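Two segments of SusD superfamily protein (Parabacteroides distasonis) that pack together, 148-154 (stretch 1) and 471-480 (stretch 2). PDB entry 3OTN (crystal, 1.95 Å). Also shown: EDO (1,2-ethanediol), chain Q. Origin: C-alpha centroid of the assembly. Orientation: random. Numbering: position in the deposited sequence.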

ATOM      1  N   GLU A 148     -14.990   0.626  29.196  1.00 42.93           N
ATOM      2  CA  GLU A 148     -13.719   0.177  29.785  1.00 41.37           C
ATOM      3  C   GLU A 148     -12.622   0.379  28.738  1.00 38.03           C
ATOM      4  O   GLU A 148     -12.738  -0.110  27.614  1.00 35.42           O
ATOM      5  N   LEU A 149     -11.581   1.123  29.107  1.00 35.22           N
ATOM      6  CA  LEU A 149     -10.518   1.481  28.172  1.00 33.42           C
ATOM      7  C   LEU A 149      -9.512   0.349  27.919  1.00 30.48           C
ATOM      8  O   LEU A 149      -8.839   0.363  26.881  1.00 25.87           O
ATOM      9  N   GLN A 150      -9.458  -0.636  28.827  1.00 27.39           N
ATOM     10  CA  GLN A 150      -8.729  -1.895  28.618  1.00 27.03           C
ATOM     11  C   GLN A 150      -9.542  -2.805  27.675  1.00 24.80           C
ATOM     12  O   GLN A 150     -10.006  -3.862  28.052  1.00 24.70           O
ATOM     13  N   VAL A 151      -9.667  -2.382  26.414  1.00 24.56           N
ATOM     14  CA  VAL A 151     -10.434  -3.126  25.392  1.00 23.15           C
ATOM     15  C   VAL A 151      -9.776  -4.472  25.059  1.00 22.53           C
ATOM     16  O   VAL A 151      -8.621  -4.693  25.399  1.00 24.64           O
ATOM     17  N   SER A 152     -10.526  -5.346  24.389  1.00 21.97           N
ATOM     18  CA  SER A 152     -10.046  -6.623  23.909  1.00 22.82           C
ATOM     19  C   SER A 152     -10.068  -6.618  22.398  1.00 22.70           C
ATOM     20  O   SER A 152     -10.768  -5.822  21.784  1.00 24.89           O
ATOM     21  N   ARG A 153      -9.298  -7.517  21.809  1.00 24.69           N
ATOM     22  CA  ARG A 153      -9.259  -7.670  20.367  1.00 22.24           C
ATOM     23  C   ARG A 153     -10.533  -8.402  19.942  1.00 24.81           C
ATOM     24  O   ARG A 153     -10.895  -9.394  20.548  1.00 25.28           O
ATOM     25  N   ALA A 154     -11.186  -7.937  18.877  1.00 21.57           N
ATOM     26  CA  ALA A 154     -12.422  -8.546  18.395  1.00 21.28           C
ATOM     27  C   ALA A 154     -12.075  -9.374  17.143  1.00 22.37           C
ATOM     28  O   ALA A 154     -11.061  -9.090  16.458  1.00 21.80           O
ATOM     29  N   GLN A 471       1.667  -4.285  27.181  1.00 22.64           N
ATOM     30  CA  GLN A 471       2.017  -3.900  28.572  1.00 27.05           C
ATOM     31  C   GLN A 471       1.081  -2.795  29.120  1.00 26.71           C
ATOM     32  O   GLN A 471       0.759  -2.787  30.320  1.00 26.45           O
ATOM     33  N   ALA A 472       0.638  -1.903  28.240  1.00 25.07           N
ATOM     34  CA  ALA A 472      -0.366  -0.863  28.569  1.00 25.99           C
ATOM     35  C   ALA A 472      -1.767  -1.461  28.831  1.00 28.74           C
ATOM     36  O   ALA A 472      -2.534  -0.927  29.606  1.00 31.83           O
ATOM     37  N   ASN A 473      -2.070  -2.546  28.122  1.00 27.24           N
ATOM     38  CA  ASN A 473      -3.378  -3.182  28.113  1.00 28.25           C
ATOM     39  C   ASN A 473      -3.199  -4.699  28.041  1.00 29.16           C
ATOM     40  O   ASN A 473      -3.204  -5.274  26.946  1.00 26.38           O
ATOM     41  N   PRO A 474      -3.062  -5.354  29.202  1.00 30.66           N
ATOM     42  CA  PRO A 474      -2.973  -6.800  29.185  1.00 30.61           C
ATOM     43  C   PRO A 474      -4.252  -7.523  28.755  1.00 28.75           C
ATOM     44  O   PRO A 474      -4.200  -8.741  28.687  1.00 25.21           O
ATOM     45  N   ASN A 475      -5.371  -6.823  28.514  1.00 25.47           N
ATOM     46  CA  ASN A 475      -6.531  -7.459  27.850  1.00 25.85           C
ATOM     47  C   ASN A 475      -6.335  -7.739  26.355  1.00 24.88           C
ATOM     48  O   ASN A 475      -7.173  -8.390  25.758  1.00 24.84           O
ATOM     49  N   LEU A 476      -5.263  -7.224  25.749  1.00 23.78           N
ATOM     50  CA  LEU A 476      -4.891  -7.606  24.384  1.00 23.47           C
ATOM     51  C   LEU A 476      -4.157  -8.939  24.372  1.00 22.80           C
ATOM     52  O   LEU A 476      -3.070  -9.082  24.933  1.00 22.42           O
ATOM     53  N   THR A 477      -4.737  -9.927  23.718  1.00 24.06           N
ATOM     54  CA  THR A 477      -4.019 -11.182  23.433  1.00 25.26           C
ATOM     55  C   THR A 477      -2.921 -10.941  22.368  1.00 26.05           C
ATOM     56  O   THR A 477      -2.817  -9.842  21.793  1.00 24.64           O
ATOM     57  N   GLN A 478      -2.122 -11.979  22.112  1.00 26.02           N
ATOM     58  CA  GLN A 478      -1.074 -11.957  21.112  1.00 23.50           C
ATOM     59  C   GLN A 478      -1.351 -12.956  19.994  1.00 24.03           C
ATOM     60  O   GLN A 478      -2.034 -13.954  20.169  1.00 22.64           O
ATOM     61  N   ASN A 479      -0.853 -12.632  18.815  1.00 20.92           N
ATOM     62  CA  ASN A 479      -0.896 -13.543  17.700  1.00 21.82           C
ATOM     63  C   ASN A 479      -0.007 -14.744  17.965  1.00 25.34           C
ATOM     64  O   ASN A 479       1.057 -14.639  18.606  1.00 24.91           O
ATOM     65  N   GLN A 480      -0.507 -15.910  17.563  1.00 24.62           N
ATOM     66  CA  GLN A 480       0.225 -17.162  17.755  1.00 28.34           C
ATOM     67  C   GLN A 480       1.681 -17.080  17.218  1.00 27.72           C
ATOM     68  O   GLN A 480       1.935 -16.469  16.161  1.00 22.24           O
TER

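Every direct hydrogen bond between the two stretches has a side-chain amide or the Arg153 guanidinium as its donor. Asn473, the first residue to leave helical geometry, opens a type I turn to Leu476 and points toward stretch 1. Its chi1 is t and chi2 is near 0°, which lets the amide work in two directions: ND2 donates to Val151 O (2.9 Å), while OD1 accepts from Asn475 N (3.0 Å) inside the turn. A short side chain with both a donor and an acceptor suits this buried place. Asn475, chi1 m, also points across, and its ND2 gives a nearly straight hydrogen bond to Gln150 O (2.9 Å). Gln150 answers with its own amide: m at chi1 and chi2, the chain bends so that NE2 reaches Ala472 O (3.1 Å) and OE1 lies 3.5 Å from Pro474 CD.

Val151 points its CA-to-CB bond away, and its carbonyl oxygen makes its closest contacts, although CG2 still comes within 3.8 Å of Asn473 ND2. Leu476 (m, t) starts sideways, but its end comes nearer; CD2 rests 3.8 Å from Arg153 CG, pairing a buried methyl with the aliphatic part of the arginine.

Arg153 (m, t, p) loses the most surface to the other stretch. Its length carries the guanidinium along stretch 2, where the edge meets two acceptors: NH1 donates to Thr477 OG1 (3.0 Å), the threonine being p, and NH2 to Asn479 OD1 (2.7 Å). Asn479, chi1 m, brings that oxygen inward from a sideways start.

Two waters add bridges between the stretches. Water 1 hydrogen-bonds Ser152 OG (2.8 Å) and donates to Asn475 O (3.1 Å), bridging atoms 3.8 Å apart; water 2 accepts from Arg153 N and Thr477 N and donates to Asn475 O. Ethanediol, probably from the crystallisation liquor, accepts at O2 from Gln480 N (2.9 Å).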

ATOM      1  CB  GLU A 148     -13.815  -1.302  30.249  1.00 41.46           C
ATOM      2  CG  GLU A 148     -12.486  -1.945  30.756  1.00 44.35           C
ATOM      3  CD  GLU A 148     -11.743  -1.112  31.819  1.00 52.13           C
ATOM      4  OE1 GLU A 148     -12.316  -0.867  32.906  1.00 39.55           O
ATOM      5  OE2 GLU A 148     -10.574  -0.718  31.571  1.00 42.21           O
ATOM      6  CB  LEU A 149      -9.825   2.793  28.600  1.00 35.59           C
ATOM      7  CG  LEU A 149     -10.795   4.009  28.556  1.00 43.24           C
ATOM      8  CD1 LEU A 149     -10.146   5.293  29.108  1.00 48.91           C
ATOM      9  CD2 LEU A 149     -11.376   4.279  27.157  1.00 41.81           C
ATOM     10  CB  GLN A 150      -8.414  -2.594  29.962  1.00 28.99           C
ATOM     11  CG  GLN A 150      -7.600  -1.723  30.950  1.00 30.40           C
ATOM     12  CD  GLN A 150      -6.101  -1.733  30.687  1.00 35.01           C
ATOM     13  OE1 GLN A 150      -5.417  -2.625  31.154  1.00 41.48           O
ATOM     14  NE2 GLN A 150      -5.591  -0.734  29.958  1.00 34.67           N
ATOM     15  CB  VAL A 151     -10.551  -2.288  24.104  1.00 24.67           C
ATOM     16  CG1 VAL A 151     -11.367  -1.009  24.386  1.00 22.93           C
ATOM     17  CG2 VAL A 151      -9.147  -1.885  23.562  1.00 20.74           C
ATOM     18  CB  SER A 152     -10.953  -7.726  24.429  1.00 25.91           C
ATOM     19  OG  SER A 152     -10.938  -7.686  25.844  1.00 34.00           O
ATOM     20  CB  ARG A 153      -8.024  -8.473  19.938  1.00 20.76           C
ATOM     21  CG  ARG A 153      -6.702  -7.866  20.414  1.00 24.13           C
ATOM     22  CD  ARG A 153      -5.572  -8.866  20.249  1.00 27.94           C
ATOM     23  NE  ARG A 153      -5.365  -9.174  18.858  1.00 26.86           N
ATOM     24  CZ  ARG A 153      -4.781 -10.263  18.356  1.00 26.27           C
ATOM     25  NH1 ARG A 153      -4.346 -11.260  19.107  1.00 27.47           N
ATOM     26  NH2 ARG A 153      -4.678 -10.367  17.041  1.00 30.11           N
ATOM     27  CB  ALA A 154     -13.448  -7.452  18.069  1.00 19.96           C
ATOM     28  CB  GLN A 471       3.506  -3.540  28.705  1.00 27.79           C
ATOM     29  CG  GLN A 471       4.413  -4.782  28.392  1.00 26.75           C
ATOM     30  CD  GLN A 471       5.882  -4.552  28.651  1.00 30.41           C
ATOM     31  OE1 GLN A 471       6.385  -3.438  28.531  1.00 28.23           O
ATOM     32  NE2 GLN A 471       6.576  -5.609  29.037  1.00 24.56           N
ATOM     33  CB  ALA A 472      -0.480   0.134  27.420  1.00 20.34           C
ATOM     34  CB  ASN A 473      -4.205  -2.680  26.923  1.00 26.11           C
ATOM     35  CG  ASN A 473      -5.607  -3.244  26.917  1.00 27.97           C
ATOM     36  OD1 ASN A 473      -5.986  -3.945  27.848  1.00 20.88           O
ATOM     37  ND2 ASN A 473      -6.381  -2.958  25.856  1.00 21.81           N
ATOM     38  CB  PRO A 474      -2.633  -7.168  30.643  1.00 34.35           C
ATOM     39  CG  PRO A 474      -2.893  -5.987  31.427  1.00 39.07           C
ATOM     40  CD  PRO A 474      -2.813  -4.806  30.542  1.00 31.79           C
ATOM     41  CB  ASN A 475      -7.858  -6.688  28.077  1.00 27.05           C
ATOM     42  CG  ASN A 475      -8.442  -6.919  29.468  1.00 30.43           C
ATOM     43  OD1 ASN A 475      -8.151  -7.918  30.101  1.00 31.97           O
ATOM     44  ND2 ASN A 475      -9.253  -5.989  29.943  1.00 32.06           N
ATOM     45  CB  LEU A 476      -4.015  -6.545  23.715  1.00 26.45           C
ATOM     46  CG  LEU A 476      -4.520  -5.107  23.622  1.00 20.85           C
ATOM     47  CD1 LEU A 476      -3.428  -4.202  23.032  1.00 18.99           C
ATOM     48  CD2 LEU A 476      -5.832  -5.013  22.771  1.00 14.33           C
ATOM     49  CB  THR A 477      -4.982 -12.280  22.940  1.00 24.82           C
ATOM     50  OG1 THR A 477      -5.617 -11.843  21.727  1.00 21.29           O
ATOM     51  CG2 THR A 477      -6.051 -12.585  24.015  1.00 23.29           C
ATOM     52  CB  GLN A 478       0.283 -12.185  21.773  1.00 25.12           C
ATOM     53  CG  GLN A 478       1.511 -12.158  20.882  1.00 22.39           C
ATOM     54  CD  GLN A 478       1.728 -10.832  20.178  1.00 22.47           C
ATOM     55  OE1 GLN A 478       1.219 -10.628  19.079  1.00 18.57           O
ATOM     56  NE2 GLN A 478       2.494  -9.933  20.794  1.00 22.64           N
ATOM     57  CB  ASN A 479      -0.596 -12.821  16.373  1.00 23.37           C
ATOM     58  CG  ASN A 479      -1.736 -11.908  15.963  1.00 22.13           C
ATOM     59  OD1 ASN A 479      -2.915 -12.240  16.186  1.00 19.04           O
ATOM     60  ND2 ASN A 479      -1.412 -10.757  15.368  1.00 21.00           N
ATOM     61  CB  GLN A 480      -0.521 -18.329  17.101  1.00 26.56           C
ATOM     62  CG  GLN A 480      -0.629 -18.273  15.605  1.00 30.52           C
ATOM     63  CD  GLN A 480      -1.424 -19.430  15.057  1.00 39.91           C
ATOM     64  OE1 GLN A 480      -1.473 -20.490  15.661  1.00 52.79           O
ATOM     65  NE2 GLN A 480      -2.051 -19.234  13.915  1.00 38.02           N
TER
HETATM   66  C1  EDO Q 630      -4.776 -16.241  14.872  1.00 43.30           C
HETATM   67  O1  EDO Q 630      -4.504 -16.767  13.576  1.00 50.53           O
HETATM   68  C2  EDO Q 630      -3.445 -15.807  15.456  1.00 38.55           C
HETATM   69  O2  EDO Q 630      -3.249 -16.390  16.728  1.00 32.21           O
HETATM   70  O   HOH W   1      -9.643  -9.994  26.874  1.00 47.72           O
HETATM   71  O   HOH W   2      -7.599  -9.301  23.460  1.00 21.55           O